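AP endonuclease, family 2 (Brucella melitensis biovar Abortus, PDB 3NGF) binds manganese in a TIM barrel and probably interconverts hydroxypyruvate and tartronate semialdehyde. Local coordinates at residues A[162-167]-A[190-195]; A[185-190]-A[211-216]; A[218-223]-A[246-251]. One frame throughout, in Å; residues are numbered along the deposited sequence.

Contact 1. Residues A[162-167]-A[190-195]; sequences IVHQLE and QIMDGD
Val163 meets Met192 mainly through its backbone: the carbonyl oxygen, Val163 O, lies 3.2 Å from Met192 CG and nearly as close to Met192 CB. Its side chain adds one apolar touch, CG2 against the Met192 methyl CE at 4.0 Å. The methionine is bent at chi2 and chi3, and the second bend (chi3 -58°) is what places CE on this neighbour.

His164, the N-cap residue of helix 165-175, presents its ring by the edge. The bond from His164 ND1 to Asp193 OD1 measures 2.7 Å and is almost straight, 176° at the hydrogen; the oxygen sits in the ring plane, although ring and carboxylate planes are turned 42° apart. Asp193 OD1 is approached on its syn side. Elsewhere on the same ring, CE1 and NE2 pack against Met192 CE, 3.7 Å from CE1, the two side chains crossing at about a right angle.

Gln165 uses its main chain. Gln165 N donates to Asp193 OD2 at 2.9 Å, also close to linear and on the syn side, while CG of the same glutamine lies 3.3 Å from that oxygen. One carboxylate is thus gripped at both oxygens by consecutive residues, so that it spans the N-cap residue and the first residue of the helix.

In the TIM barrel this fastens the start of helix 165-175 to the end of helix 186-192, which follows strand 180-185. Gln165 also packs on Val182 and Leu184 of that strand and on Leu199 of helix 196-202.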
loop_
_atom_site.group_PDB
_atom_site.type_symbol
_atom_site.label_atom_id
_atom_site.label_comp_id
_atom_site.label_asym_id
_atom_site.label_seq_id
_atom_site.Cartn_x
_atom_site.Cartn_y
_atom_site.Cartn_z
ATOM N N ILE A 162 -2.345 12.073 6.888
ATOM C CA ILE A 162 -0.885 11.974 6.808
ATOM C C ILE A 162 -0.422 12.037 5.349
ATOM O O ILE A 162 -0.848 11.240 4.498
ATOM C CB ILE A 162 -0.351 10.693 7.545
ATOM C CG1 ILE A 162 1.175 10.573 7.451
ATOM C CG2 ILE A 162 -1.031 9.439 7.025
ATOM C CD1 ILE A 162 1.907 11.684 8.091
ATOM N N VAL A 163 0.386 13.054 5.054
ATOM C CA VAL A 163 0.831 13.324 3.673
ATOM C C VAL A 163 2.342 13.607 3.567
ATOM O O VAL A 163 2.827 14.044 2.503
ATOM C CB VAL A 163 -0.008 14.485 3.043
ATOM C CG1 VAL A 163 -1.485 14.111 2.987
ATOM C CG2 VAL A 163 0.148 15.792 3.809
ATOM N N HIS A 164 3.101 13.388 4.652
ATOM C CA HIS A 164 4.562 13.577 4.626
ATOM C C HIS A 164 5.289 12.367 5.186
ATOM O O HIS A 164 4.881 11.797 6.226
ATOM C CB HIS A 164 4.977 14.850 5.366
ATOM C CG HIS A 164 4.535 16.104 4.686
ATOM N ND1 HIS A 164 5.180 16.605 3.578
ATOM C CD2 HIS A 164 3.522 16.958 4.955
ATOM C CE1 HIS A 164 4.570 17.706 3.177
ATOM N NE2 HIS A 164 3.561 17.943 3.996
ATOM N N GLN A 165 6.356 11.962 4.498
ATOM C CA GLN A 165 7.071 10.708 4.846
ATOM C C GLN A 165 7.765 10.694 6.205
ATOM O O GLN A 165 7.561 9.763 6.985
ATOM C CB GLN A 165 8.086 10.324 3.752
ATOM C CG GLN A 165 7.502 10.144 2.379
ATOM C CD GLN A 165 6.532 8.966 2.287
ATOM O OE1 GLN A 165 6.691 7.950 2.984
ATOM N NE2 GLN A 165 5.550 9.087 1.399
ATOM N N LEU A 166 8.620 11.674 6.488
ATOM C CA LEU A 166 9.351 11.655 7.755
ATOM C C LEU A 166 8.405 11.923 8.939
ATOM O O LEU A 166 8.648 11.453 10.058
ATOM C CB LEU A 166 10.524 12.643 7.733
ATOM C CG LEU A 166 11.650 12.343 6.739
ATOM C CD1 LEU A 166 12.745 13.390 6.907
ATOM C CD2 LEU A 166 12.217 10.961 6.952
ATOM N N GLU A 167 7.319 12.649 8.696
ATOM C CA GLU A 167 6.299 12.848 9.726
ATOM C C GLU A 167 5.692 11.485 10.081
ATOM O O GLU A 167 5.433 11.197 11.258
ATOM C CB GLU A 167 5.220 13.783 9.219
ATOM C CG GLU A 167 4.092 14.012 10.191
ATOM C CD GLU A 167 3.062 15.013 9.691
ATOM O OE1 GLU A 167 3.137 15.457 8.513
ATOM O OE2 GLU A 167 2.169 15.362 10.501
ATOM N N GLN A 190 7.174 11.949 -4.073
ATOM C CA GLN A 190 7.682 12.964 -5.016
ATOM C C GLN A 190 6.829 14.244 -5.080
ATOM O O GLN A 190 7.371 15.350 -5.262
ATOM C CB GLN A 190 7.851 12.323 -6.399
ATOM C CG GLN A 190 8.288 13.250 -7.529
ATOM C CD GLN A 190 9.554 14.030 -7.223
ATOM O OE1 GLN A 190 10.316 13.703 -6.296
ATOM N NE2 GLN A 190 9.792 15.084 -8.009
ATOM N N ILE A 191 5.510 14.095 -4.973
ATOM C CA ILE A 191 4.570 15.207 -5.017
ATOM C C ILE A 191 4.677 16.071 -3.751
ATOM O O ILE A 191 4.660 17.301 -3.846
ATOM C CB ILE A 191 3.107 14.725 -5.279
ATOM C CG1 ILE A 191 2.997 14.167 -6.694
ATOM C CG2 ILE A 191 2.073 15.820 -5.071
ATOM C CD1 ILE A 191 1.734 13.352 -6.955
ATOM N N MET A 192 4.796 15.429 -2.588
ATOM C CA MET A 192 4.770 16.150 -1.301
ATOM C C MET A 192 6.136 16.555 -0.739
ATOM O O MET A 192 6.253 17.621 -0.092
ATOM C CB MET A 192 4.049 15.292 -0.255
ATOM C CG MET A 192 2.592 15.024 -0.574
ATOM S SD MET A 192 1.642 16.513 -0.896
ATOM C CE MET A 192 1.869 17.445 0.637
ATOM N N ASP A 193 7.159 15.734 -0.964
ATOM C CA ASP A 193 8.440 15.849 -0.252
ATOM C C ASP A 193 9.660 16.062 -1.156
ATOM O O ASP A 193 10.503 16.927 -0.885
ATOM C CB ASP A 193 8.661 14.599 0.624
ATOM C CG ASP A 193 7.716 14.540 1.821
ATOM O OD1 ASP A 193 7.443 15.596 2.398
ATOM O OD2 ASP A 193 7.213 13.438 2.177
ATOM N N GLY A 194 9.775 15.261 -2.207
ATOM C CA GLY A 194 10.945 15.270 -3.068
ATOM C C GLY A 194 12.188 14.675 -2.421
ATOM O O GLY A 194 12.096 13.919 -1.455
ATOM N N ASP A 195 13.361 14.978 -2.982
ATOM C CA ASP A 195 14.663 14.516 -2.446
ATOM C C ASP A 195 14.652 13.012 -2.169
ATOM O O ASP A 195 15.036 12.562 -1.084
ATOM C CB ASP A 195 15.000 15.272 -1.142
ATOM C CG ASP A 195 16.472 15.278 -0.804
ATOM O OD1 ASP A 195 17.347 15.088 -1.687
ATOM O OD2 ASP A 195 16.782 15.531 0.380
#

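Contact 2. Residues A[185-190]-A[211-216]; sequences DLYHAQ and QIASVP. With MN (manganese (II) ion), chain C.
The Tyr187 ring offers its edge to the backbone oxygens of the segment 211-216: Ala213 O, Ser214 O and Pro216 O all lie near its plane, with Ser214 O 3.3 Å from Tyr187 CD1. Val215 CG2 approaches obliquely, 3.7 Å from the same CD1. The His188 ring likewise has water 2 at its edge, 2.8 Å from NE2, and this water is itself a manganese ligand, which makes His188 a second-shell residue. The setting is the C-terminal mouth of a TIM barrel, where parallel strands 180-185 and 207-212 deliver metal ligands at or near their C-terminal ends.

Asp185 and Gln211 form a parallel bridge and send their side chains to the same face of the sheet. Asp185 OD2 binds the manganese at 2.2 Å and Gln211 OE1 binds it at 2.3 Å. Gln211 is extended beyond CG, and the carboxylate and amide planes stand 77° apart. Asp185 OD2 and Gln211 OE1 are 3.2 Å from each other, two acceptors brought together by the metal they share. Glu150 and Glu247 complete the protein ligands, and Gln211 NE2 donates to Glu41, which would fix the rotation of the amide and keep OE1 turned to the metal. The other aspartate oxygen, OD1, accepts weak capping bonds from Tyr187 N and His188 N at the start of helix 186-192.

Backbone and apolar contacts continue the junction. Leu186 N donates to Gln211 O, Leu186 CD1 rests on Ile212 CG2, and Gln190 CG lies against both methyls of Val215. Tyr187 OH bonds to Asn156 and accepts from water 1, whose second proton goes to Pro216 O at 2.7 Å.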
loop_
_atom_site.group_PDB
_atom_site.type_symbol
_atom_site.label_atom_id
_atom_site.label_comp_id
_atom_site.label_asym_id
_atom_site.label_seq_id
_atom_site.Cartn_x
_atom_site.Cartn_y
_atom_site.Cartn_z
ATOM N N ASP A 185 5.010 5.127 -1.033
ATOM C CA ASP A 185 4.544 5.273 -2.417
ATOM C C ASP A 185 5.304 6.480 -3.005
ATOM O O ASP A 185 5.150 7.648 -2.545
ATOM C CB ASP A 185 3.020 5.431 -2.408
ATOM C CG ASP A 185 2.401 5.570 -3.795
ATOM O OD1 ASP A 185 3.053 6.127 -4.677
ATOM O OD2 ASP A 185 1.228 5.172 -4.007
ATOM N N LEU A 186 6.177 6.190 -3.966
ATOM C CA LEU A 186 7.124 7.209 -4.433
ATOM C C LEU A 186 6.421 8.285 -5.246
ATOM O O LEU A 186 6.911 9.424 -5.398
ATOM C CB LEU A 186 8.274 6.555 -5.211
ATOM C CG LEU A 186 9.219 5.728 -4.352
ATOM C CD1 LEU A 186 10.174 4.937 -5.235
ATOM C CD2 LEU A 186 9.988 6.621 -3.344
ATOM N N TYR A 187 5.265 7.931 -5.787
ATOM C CA TYR A 187 4.407 8.920 -6.448
ATOM C C TYR A 187 3.991 10.007 -5.415
ATOM O O TYR A 187 4.147 11.225 -5.656
ATOM C CB TYR A 187 3.188 8.195 -7.075
ATOM C CG TYR A 187 2.082 9.099 -7.559
ATOM C CD1 TYR A 187 2.130 9.687 -8.812
ATOM C CD2 TYR A 187 0.973 9.348 -6.765
ATOM C CE1 TYR A 187 1.110 10.546 -9.255
ATOM C CE2 TYR A 187 -0.053 10.167 -7.201
ATOM C CZ TYR A 187 0.025 10.782 -8.423
ATOM O OH TYR A 187 -1.013 11.599 -8.823
ATOM N N HIS A 188 3.485 9.567 -4.271
ATOM C CA HIS A 188 3.086 10.517 -3.234
ATOM C C HIS A 188 4.303 11.260 -2.647
ATOM O O HIS A 188 4.221 12.440 -2.366
ATOM C CB HIS A 188 2.317 9.787 -2.126
ATOM C CG HIS A 188 1.006 9.202 -2.563
ATOM N ND1 HIS A 188 0.061 9.914 -3.271
ATOM C CD2 HIS A 188 0.450 7.996 -2.304
ATOM C CE1 HIS A 188 -1.008 9.154 -3.451
ATOM N NE2 HIS A 188 -0.783 7.976 -2.897
ATOM N N ALA A 189 5.418 10.552 -2.458
ATOM C CA ALA A 189 6.629 11.117 -1.851
ATOM C C ALA A 189 7.204 12.194 -2.765
ATOM O O ALA A 189 7.646 13.242 -2.292
ATOM C CB ALA A 189 7.665 10.041 -1.617
ATOM N N GLN A 190 7.174 11.949 -4.073
ATOM C CA GLN A 190 7.682 12.964 -5.016
ATOM C C GLN A 190 6.829 14.244 -5.080
ATOM O O GLN A 190 7.371 15.350 -5.262
ATOM C CB GLN A 190 7.851 12.323 -6.399
ATOM C CG GLN A 190 8.288 13.250 -7.529
ATOM C CD GLN A 190 9.554 14.030 -7.223
ATOM O OE1 GLN A 190 10.316 13.703 -6.296
ATOM N NE2 GLN A 190 9.792 15.084 -8.009
ATOM N N GLN A 211 5.599 1.580 -3.444
ATOM C CA GLN A 211 4.749 1.647 -4.620
ATOM C C GLN A 211 5.304 2.681 -5.589
ATOM O O GLN A 211 6.031 3.600 -5.180
ATOM C CB GLN A 211 3.316 1.995 -4.247
ATOM C CG GLN A 211 2.581 0.842 -3.541
ATOM C CD GLN A 211 1.257 1.282 -3.004
ATOM O OE1 GLN A 211 1.140 2.365 -2.449
ATOM N NE2 GLN A 211 0.234 0.461 -3.195
ATOM N N ILE A 212 4.986 2.486 -6.868
ATOM C CA ILE A 212 5.451 3.343 -7.963
ATOM C C ILE A 212 4.363 3.680 -8.992
ATOM O O ILE A 212 3.420 2.912 -9.233
ATOM C CB ILE A 212 6.682 2.739 -8.707
ATOM C CG1 ILE A 212 6.318 1.457 -9.470
ATOM C CG2 ILE A 212 7.850 2.515 -7.721
ATOM C CD1 ILE A 212 7.456 0.901 -10.368
ATOM N N ALA A 213 4.516 4.863 -9.600
ATOM C CA ALA A 213 3.682 5.325 -10.690
ATOM C C ALA A 213 4.363 6.577 -11.239
ATOM O O ALA A 213 5.077 7.287 -10.495
ATOM C CB ALA A 213 2.222 5.651 -10.218
ATOM N N SER A 214 4.179 6.858 -12.522
ATOM C CA SER A 214 4.767 8.078 -13.094
ATOM C C SER A 214 4.253 9.339 -12.398
ATOM O O SER A 214 3.106 9.387 -11.936
ATOM C CB SER A 214 4.530 8.169 -14.614
ATOM O OG SER A 214 3.204 8.512 -14.939
ATOM N N VAL A 215 5.116 10.347 -12.341
ATOM C CA VAL A 215 4.755 11.663 -11.824
ATOM C C VAL A 215 4.902 12.655 -12.996
ATOM O O VAL A 215 5.938 12.675 -13.638
ATOM C CB VAL A 215 5.661 12.062 -10.628
ATOM C CG1 VAL A 215 5.327 13.487 -10.157
ATOM C CG2 VAL A 215 5.534 11.055 -9.478
ATOM N N PRO A 216 3.888 13.493 -13.253
ATOM C CA PRO A 216 2.692 13.665 -12.442
ATOM C C PRO A 216 1.445 12.849 -12.838
ATOM O O PRO A 216 0.424 12.920 -12.131
ATOM C CB PRO A 216 2.402 15.152 -12.621
ATOM C CG PRO A 216 2.772 15.404 -14.064
ATOM C CD PRO A 216 4.002 14.558 -14.279
HETATM MN MN MN C . -0.324 4.084 -2.856
HETATM O O HOH W 1 -0.239 14.136 -9.793
HETATM O O HOH W 2 -2.047 5.536 -3.123
HETATM O O HOH W 3 -1.986 2.735 -1.628
#

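Contact 3. Residues A[218-223]-A[246-251]; sequences RHEPDE and CEYNPR. With MN (manganese (II) ion), chain C.
Arg251 carries the charged part of the contact. Its NH1 bonds Glu223 OE1 at 2.8 Å, from above the carboxylate plane, and Asp222 OD1 at 3.0 Å in the guanidinium plane; Asp222 and Arg251 meet tip to tip, their planes 21° apart. Glu220 OE1 lies over the centre of the guanidinium, 3.5 Å above its plane, a long salt bridge of charges only, toward which no guanidinium N-H points. Arg218 NH2 and Glu247 OE2, 4.0 Å apart, are opposite charges beyond a salt bridge, the oxygen lying well out of the guanidinium plane.

Among the remaining hydrogen bonds, Glu220 OE1 accepts Arg251 N through its syn lone pair, and His219 ND1 donates to Asn249 O at 2.7 Å. Asn249 N donates to Arg218 O. Water 5 links Glu220 OE2 with Tyr248 OH.

These are two loops of the TIM barrel, following strands 207-212 and 243-246. Glu247 OE1 binds manganese at 2.1 Å; the residue is also one of two, with Glu150, predicted to act as proton donor/acceptor.

Aromatic packing comes from Tyr248. Glu220 CA stands 3.8 Å from the ring centroid and 5° off its normal, a CH-pi contact, while Pro221 CD reaches Tyr248 CE2 obliquely at 3.6 Å.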
loop_
_atom_site.group_PDB
_atom_site.type_symbol
_atom_site.label_atom_id
_atom_site.label_comp_id
_atom_site.label_asym_id
_atom_site.label_seq_id
_atom_site.Cartn_x
_atom_site.Cartn_y
_atom_site.Cartn_z
ATOM N N ARG A 218 0.587 9.559 -13.211
ATOM C CA ARG A 218 0.247 8.308 -12.504
ATOM C C ARG A 218 0.030 7.141 -13.461
ATOM O O ARG A 218 -0.886 6.346 -13.298
ATOM C CB ARG A 218 -0.932 8.531 -11.553
ATOM C CG ARG A 218 -0.907 7.626 -10.324
ATOM C CD ARG A 218 -2.006 7.965 -9.331
ATOM N NE ARG A 218 -1.817 7.208 -8.092
ATOM C CZ ARG A 218 -2.538 7.374 -6.980
ATOM N NH1 ARG A 218 -3.547 8.236 -6.939
ATOM N NH2 ARG A 218 -2.263 6.643 -5.916
ATOM N N HIS A 219 0.924 7.035 -14.440
ATOM C CA HIS A 219 0.905 5.950 -15.421
ATOM C C HIS A 219 2.152 5.056 -15.252
ATOM O O HIS A 219 2.818 5.088 -14.210
ATOM C CB HIS A 219 0.814 6.493 -16.869
ATOM C CG HIS A 219 -0.347 7.403 -17.142
ATOM N ND1 HIS A 219 -1.650 7.079 -16.825
ATOM C CD2 HIS A 219 -0.404 8.602 -17.772
ATOM C CE1 HIS A 219 -2.452 8.062 -17.206
ATOM N NE2 HIS A 219 -1.722 8.995 -17.792
ATOM N N GLU A 220 2.460 4.241 -16.262
ATOM C CA GLU A 220 3.637 3.376 -16.239
ATOM C C GLU A 220 4.898 4.104 -15.777
ATOM O O GLU A 220 5.117 5.266 -16.171
ATOM C CB GLU A 220 3.883 2.794 -17.630
ATOM C CG GLU A 220 2.918 1.672 -18.010
ATOM C CD GLU A 220 1.550 2.124 -18.560
ATOM O OE1 GLU A 220 1.246 3.333 -18.618
ATOM O OE2 GLU A 220 0.782 1.231 -18.975
ATOM N N PRO A 221 5.773 3.430 -14.995
ATOM C CA PRO A 221 6.993 4.080 -14.461
ATOM C C PRO A 221 8.132 4.190 -15.497
ATOM O O PRO A 221 9.282 3.842 -15.206
ATOM C CB PRO A 221 7.429 3.144 -13.338
ATOM C CG PRO A 221 6.970 1.773 -13.818
ATOM C CD PRO A 221 5.640 2.040 -14.506
ATOM N N ASP A 222 7.799 4.594 -16.707
ATOM C CA ASP A 222 8.783 4.768 -17.763
ATOM C C ASP A 222 8.612 6.128 -18.422
ATOM O O ASP A 222 9.080 6.334 -19.536
ATOM C CB ASP A 222 8.641 3.659 -18.797
ATOM C CG ASP A 222 7.296 3.666 -19.481
ATOM O OD1 ASP A 222 6.406 4.460 -19.102
ATOM O OD2 ASP A 222 7.154 2.884 -20.423
ATOM N N GLU A 223 7.899 7.032 -17.755
ATOM C CA GLU A 223 7.655 8.371 -18.294
ATOM C C GLU A 223 7.640 9.347 -17.131
ATOM O O GLU A 223 7.587 8.953 -15.978
ATOM C CB GLU A 223 6.314 8.446 -19.032
ATOM C CG GLU A 223 5.123 8.199 -18.075
ATOM C CD GLU A 223 3.755 8.540 -18.617
ATOM O OE1 GLU A 223 3.465 8.312 -19.810
ATOM O OE2 GLU A 223 2.939 9.010 -17.808
ATOM N N CYS A 246 2.876 -1.904 -8.195
ATOM C CA CYS A 246 2.599 -1.100 -9.400
ATOM C C CYS A 246 1.186 -0.476 -9.368
ATOM O O CYS A 246 0.255 -0.896 -10.079
ATOM C CB CYS A 246 2.793 -1.958 -10.650
ATOM S SG CYS A 246 4.487 -2.589 -10.820
ATOM N N GLU A 247 1.049 0.568 -8.565
ATOM C CA GLU A 247 -0.205 1.244 -8.367
ATOM C C GLU A 247 -0.249 2.441 -9.316
ATOM O O GLU A 247 -0.125 3.621 -8.895
ATOM C CB GLU A 247 -0.333 1.727 -6.931
ATOM C CG GLU A 247 -1.727 2.185 -6.632
ATOM C CD GLU A 247 -1.871 2.757 -5.252
ATOM O OE1 GLU A 247 -0.852 3.106 -4.615
ATOM O OE2 GLU A 247 -3.026 2.870 -4.824
ATOM N N TYR A 248 -0.402 2.120 -10.587
ATOM C CA TYR A 248 -0.517 3.130 -11.605
ATOM C C TYR A 248 -1.705 2.818 -12.487
ATOM O O TYR A 248 -2.190 1.673 -12.559
ATOM C CB TYR A 248 0.782 3.246 -12.419
ATOM C CG TYR A 248 1.182 2.052 -13.293
ATOM C CD1 TYR A 248 0.485 1.741 -14.454
ATOM C CD2 TYR A 248 2.258 1.241 -12.946
ATOM C CE1 TYR A 248 0.865 0.672 -15.269
ATOM C CE2 TYR A 248 2.647 0.157 -13.759
ATOM C CZ TYR A 248 1.952 -0.110 -14.924
ATOM O OH TYR A 248 2.354 -1.152 -15.738
ATOM N N ASN A 249 -2.160 3.854 -13.159
ATOM C CA ASN A 249 -3.238 3.737 -14.139
ATOM C C ASN A 249 -2.628 3.619 -15.519
ATOM O O ASN A 249 -2.010 4.565 -16.005
ATOM C CB ASN A 249 -4.134 4.959 -14.071
ATOM C CG ASN A 249 -4.650 5.215 -12.684
ATOM O OD1 ASN A 249 -5.182 4.298 -12.013
ATOM N ND2 ASN A 249 -4.551 6.470 -12.243
ATOM N N PRO A 250 -2.788 2.460 -16.167
ATOM C CA PRO A 250 -2.092 2.323 -17.458
ATOM C C PRO A 250 -2.509 3.405 -18.455
ATOM O O PRO A 250 -3.692 3.784 -18.495
ATOM C CB PRO A 250 -2.511 0.923 -17.919
ATOM C CG PRO A 250 -2.818 0.168 -16.626
ATOM C CD PRO A 250 -3.466 1.203 -15.760
ATOM N N ARG A 251 -1.559 3.908 -19.244
ATOM C CA ARG A 251 -1.867 4.863 -20.328
ATOM C C ARG A 251 -2.976 4.362 -21.241
ATOM O O ARG A 251 -3.904 5.100 -21.586
ATOM C CB ARG A 251 -0.629 5.104 -21.194
ATOM C CG ARG A 251 0.350 6.116 -20.662
ATOM C CD ARG A 251 1.479 6.322 -21.677
ATOM N NE ARG A 251 2.255 5.094 -21.846
ATOM C CZ ARG A 251 3.322 4.747 -21.129
ATOM N NH1 ARG A 251 3.809 5.549 -20.189
ATOM N NH2 ARG A 251 3.922 3.578 -21.356
HETATM MN MN MN C . -0.324 4.084 -2.856
HETATM O O HOH W 4 0.372 5.484 -6.820
HETATM O O HOH W 5 0.936 -1.267 -17.970
HETATM O O HOH W 3 -1.986 2.735 -1.628
HETATM O O HOH W 2 -2.047 5.536 -3.123
#

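In the fold
Contacts 2 and 3 meet at the manganese site: Asp185 and Gln211 come from contact 2 and Glu247 from contact 3, with Gln211 OE1 3.0 Å from Glu247 OE1, and both contacts share waters 2 and 3 as ligands of the metal. Their centres are about 9 Å apart. A second junction is Ser214 OG, which is 2.8 Å from His219 N and 2.9 Å from Glu223 OE2, both probable hydrogen bonds. Contact 1 shares Gln190 and helix 186-192 with contact 2, and Gly194 N probably bonds to Ala189 O. It stands farther from the metal: the Gln165 side chain is about 9 Å from the manganese, and the centre of contact 1 is about 20 Å from that of contact 3.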